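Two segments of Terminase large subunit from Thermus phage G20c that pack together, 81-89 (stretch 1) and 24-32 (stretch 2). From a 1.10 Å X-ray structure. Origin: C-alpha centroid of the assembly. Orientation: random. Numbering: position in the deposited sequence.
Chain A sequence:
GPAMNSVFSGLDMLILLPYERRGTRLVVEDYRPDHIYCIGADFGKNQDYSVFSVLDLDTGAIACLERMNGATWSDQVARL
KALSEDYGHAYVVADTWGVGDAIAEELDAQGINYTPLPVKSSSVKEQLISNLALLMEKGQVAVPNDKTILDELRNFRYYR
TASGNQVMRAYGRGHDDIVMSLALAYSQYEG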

# COMPACT_ATOMS: atom_id res chain seq x y z
N LYS A 81 -9.49 -4.39 10.24
CA LYS A 81 -9.52 -5.14 11.50
C LYS A 81 -9.36 -6.64 11.26
O LYS A 81 -8.56 -7.33 11.92
CB LYS A 81 -10.82 -4.88 12.25
CG LYS A 81 -10.94 -5.57 13.60
CD LYS A 81 -12.21 -5.11 14.30
CE LYS A 81 -12.24 -5.61 15.73
NZ LYS A 81 -12.70 -7.01 15.76
N ALA A 82 -10.14 -7.16 10.32
CA ALA A 82 -10.09 -8.59 10.02
C ALA A 82 -8.71 -9.01 9.50
O ALA A 82 -8.17 -10.00 9.95
CB ALA A 82 -11.19 -8.99 9.05
N LEU A 83 -8.14 -8.23 8.58
CA LEU A 83 -6.79 -8.51 8.07
C LEU A 83 -5.75 -8.49 9.17
O LEU A 83 -4.87 -9.34 9.23
CB LEU A 83 -6.37 -7.49 7.01
CG LEU A 83 -6.90 -7.72 5.61
CD1 LEU A 83 -6.67 -6.49 4.75
CD2 LEU A 83 -6.26 -8.95 4.98
N SER A 84 -5.83 -7.48 10.03
CA SER A 84 -4.92 -7.37 11.15
C SER A 84 -5.02 -8.61 12.03
O SER A 84 -4.00 -9.21 12.37
CB SER A 84 -5.22 -6.12 11.97
OG SER A 84 -4.44 -6.08 13.14
N GLU A 85 -6.24 -8.99 12.38
CA GLU A 85 -6.46 -10.16 13.22
C GLU A 85 -5.98 -11.45 12.54
O GLU A 85 -5.36 -12.29 13.18
CB GLU A 85 -7.93 -10.25 13.65
CG GLU A 85 -8.32 -9.18 14.67
CD GLU A 85 -9.79 -9.23 15.06
OE1 GLU A 85 -10.23 -8.31 15.77
OE2 GLU A 85 -10.52 -10.15 14.63
N ASP A 86 -6.24 -11.58 11.24
CA ASP A 86 -5.82 -12.76 10.49
C ASP A 86 -4.31 -12.93 10.55
O ASP A 86 -3.82 -14.05 10.60
CB ASP A 86 -6.23 -12.67 9.02
CG ASP A 86 -7.74 -12.81 8.77
OD1 ASP A 86 -8.51 -13.21 9.66
OD2 ASP A 86 -8.16 -12.51 7.64
N TYR A 87 -3.57 -11.82 10.51
CA TYR A 87 -2.10 -11.83 10.53
C TYR A 87 -1.50 -11.45 11.90
O TYR A 87 -0.47 -10.77 12.00
CB TYR A 87 -1.56 -10.99 9.37
CG TYR A 87 -1.80 -11.69 8.05
CD1 TYR A 87 -2.98 -11.50 7.32
CD2 TYR A 87 -0.86 -12.58 7.54
CE1 TYR A 87 -3.20 -12.16 6.12
CE2 TYR A 87 -1.08 -13.22 6.34
CZ TYR A 87 -2.25 -13.03 5.64
OH TYR A 87 -2.47 -13.69 4.46
N GLY A 88 -2.12 -11.97 12.96
CA GLY A 88 -1.53 -11.94 14.29
C GLY A 88 -1.54 -10.58 14.94
O GLY A 88 -0.55 -10.18 15.57
N HIS A 89 -2.64 -9.85 14.75
CA HIS A 89 -2.77 -8.45 15.15
C HIS A 89 -1.68 -7.61 14.53
O HIS A 89 -1.00 -6.83 15.19
CB HIS A 89 -2.79 -8.31 16.68
CG HIS A 89 -4.00 -8.91 17.31
ND1 HIS A 89 -3.97 -10.11 17.99
CD2 HIS A 89 -5.29 -8.51 17.33
CE1 HIS A 89 -5.18 -10.41 18.42
NE2 HIS A 89 -6.01 -9.45 18.03
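Stretch 2 (24-32) TRLVVEDYR

How does stretch 2 run along stretch 1? Residues 25-27 form a strand, and the remainder of the stretch is loop or turn. The strand points nearly the same way as helix 81-86, at 14° between their N-to-C directions, but the two axes come no closer than 12.8 Å. At first the side chains span the gap, chiefly that of R25: the CA atoms of L83 and R25 are 9.7 Å apart. Further along the backbones converge, and CA of Y87 lies 5.2 Å from CA of Y31.

What satisfies the charge of R25? Its extended side chain reaches the helix and meets D86 in a salt bridge. Both NH1 and NH2 of R25 donate to OD2 of D86, at 2.7 and 2.9 Å, so one carboxylate oxygen accepts two hydrogen bonds near the guanidinium plane. One face takes an apolar contact: CD2 of L83 lies over it, 3.5 Å from CZ of R25.

Where does the hydroxyl of Y87 find its partners? Y87 is the first residue to leave helical phi/psi, yet its N still donates to O of L83 at 3.1 Å. Its CA-to-CB bond points away from stretch 2, but the end of the ring comes back to it. There OH of Y87 donates to the backbone O of E29 at 2.7 Å, and it accepts from a water at 2.9 Å. The same water donates to OD1 of D30 at 2.8 Å, adding a water-mediated link between the two stretches beside the direct bond.

What covers the turn after the helix? The ring of Y31 does, with C of Y87 over one face, 3.5 Å from CE1 of Y31. G88 fits beside it, its CA 3.4 Å from OH of Y31; a CB there would clash with that hydroxyl, and the positive phi also favours glycine.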

# COMPACT_ATOMS: atom_id res chain seq x y z
N THR A 24 -12.27 -9.90 -2.50
CA THR A 24 -11.46 -8.69 -2.60
C THR A 24 -9.99 -8.89 -2.21
O THR A 24 -9.20 -7.95 -2.33
CB THR A 24 -12.07 -7.56 -1.73
OG1 THR A 24 -12.19 -8.01 -0.38
CG2 THR A 24 -13.45 -7.16 -2.24
N ARG A 25 -9.63 -10.09 -1.74
CA ARG A 25 -8.25 -10.38 -1.34
C ARG A 25 -7.48 -11.16 -2.38
O ARG A 25 -8.01 -12.10 -2.97
CB ARG A 25 -8.22 -11.20 -0.07
CG ARG A 25 -8.86 -10.55 1.13
CD ARG A 25 -8.60 -11.41 2.35
NE ARG A 25 -9.13 -10.82 3.56
CZ ARG A 25 -8.88 -11.27 4.79
NH1 ARG A 25 -8.11 -12.34 4.98
NH2 ARG A 25 -9.40 -10.65 5.84
N LEU A 26 -6.22 -10.79 -2.56
CA LEU A 26 -5.25 -11.63 -3.25
C LEU A 26 -4.35 -12.23 -2.18
O LEU A 26 -3.55 -11.52 -1.58
CB LEU A 26 -4.41 -10.80 -4.23
CG LEU A 26 -5.19 -10.00 -5.28
CD1 LEU A 26 -4.24 -9.47 -6.35
CD2 LEU A 26 -6.33 -10.80 -5.87
N VAL A 27 -4.47 -13.53 -1.95
CA VAL A 27 -3.79 -14.17 -0.83
C VAL A 27 -2.62 -14.94 -1.38
O VAL A 27 -2.81 -15.92 -2.11
CB VAL A 27 -4.71 -15.12 -0.03
CG1 VAL A 27 -3.98 -15.69 1.19
CG2 VAL A 27 -5.96 -14.38 0.41
N VAL A 28 -1.41 -14.50 -1.04
CA VAL A 28 -0.17 -15.17 -1.43
C VAL A 28 0.13 -16.28 -0.44
O VAL A 28 0.46 -17.41 -0.81
CB VAL A 28 1.01 -14.18 -1.50
CG1 VAL A 28 2.31 -14.91 -1.79
CG2 VAL A 28 0.76 -13.15 -2.59
N GLU A 29 0.06 -15.95 0.84
CA GLU A 29 0.26 -16.96 1.86
C GLU A 29 -0.48 -16.62 3.12
O GLU A 29 -0.67 -15.44 3.48
CB GLU A 29 1.74 -17.18 2.12
CG GLU A 29 2.49 -15.99 2.66
CD GLU A 29 3.98 -16.26 2.70
OE1 GLU A 29 4.50 -16.56 3.79
OE2 GLU A 29 4.63 -16.20 1.62
N ASP A 30 -0.90 -17.67 3.81
CA ASP A 30 -1.64 -17.51 5.04
C ASP A 30 -0.67 -17.16 6.16
O ASP A 30 0.56 -17.26 6.01
CB ASP A 30 -2.46 -18.77 5.34
CG ASP A 30 -3.68 -18.92 4.43
OD1 ASP A 30 -4.31 -17.90 4.08
OD2 ASP A 30 -4.03 -20.06 4.09
N TYR A 31 -1.22 -16.67 7.26
CA TYR A 31 -0.46 -16.25 8.43
C TYR A 31 0.53 -17.32 8.91
O TYR A 31 0.15 -18.48 9.10
CB TYR A 31 -1.46 -15.93 9.54
CG TYR A 31 -0.85 -15.57 10.87
CD1 TYR A 31 0.15 -14.59 10.97
CD2 TYR A 31 -1.32 -16.15 12.05
CE1 TYR A 31 0.68 -14.21 12.19
CE2 TYR A 31 -0.80 -15.78 13.28
CZ TYR A 31 0.21 -14.83 13.35
OH TYR A 31 0.75 -14.47 14.57
N ARG A 32 1.77 -16.90 9.15
CA ARG A 32 2.81 -17.69 9.81
C ARG A 32 3.06 -17.05 11.18
O ARG A 32 3.55 -15.93 11.23
CB ARG A 32 4.12 -17.60 9.03
CG ARG A 32 4.15 -18.19 7.63
CD ARG A 32 5.55 -17.97 7.05
NE ARG A 32 6.61 -18.51 7.92
CZ ARG A 32 7.27 -19.65 7.74
NH1 ARG A 32 7.02 -20.46 6.71
NH2 ARG A 32 8.22 -20.00 8.61
O HOH W 1 -4.80 -15.31 4.90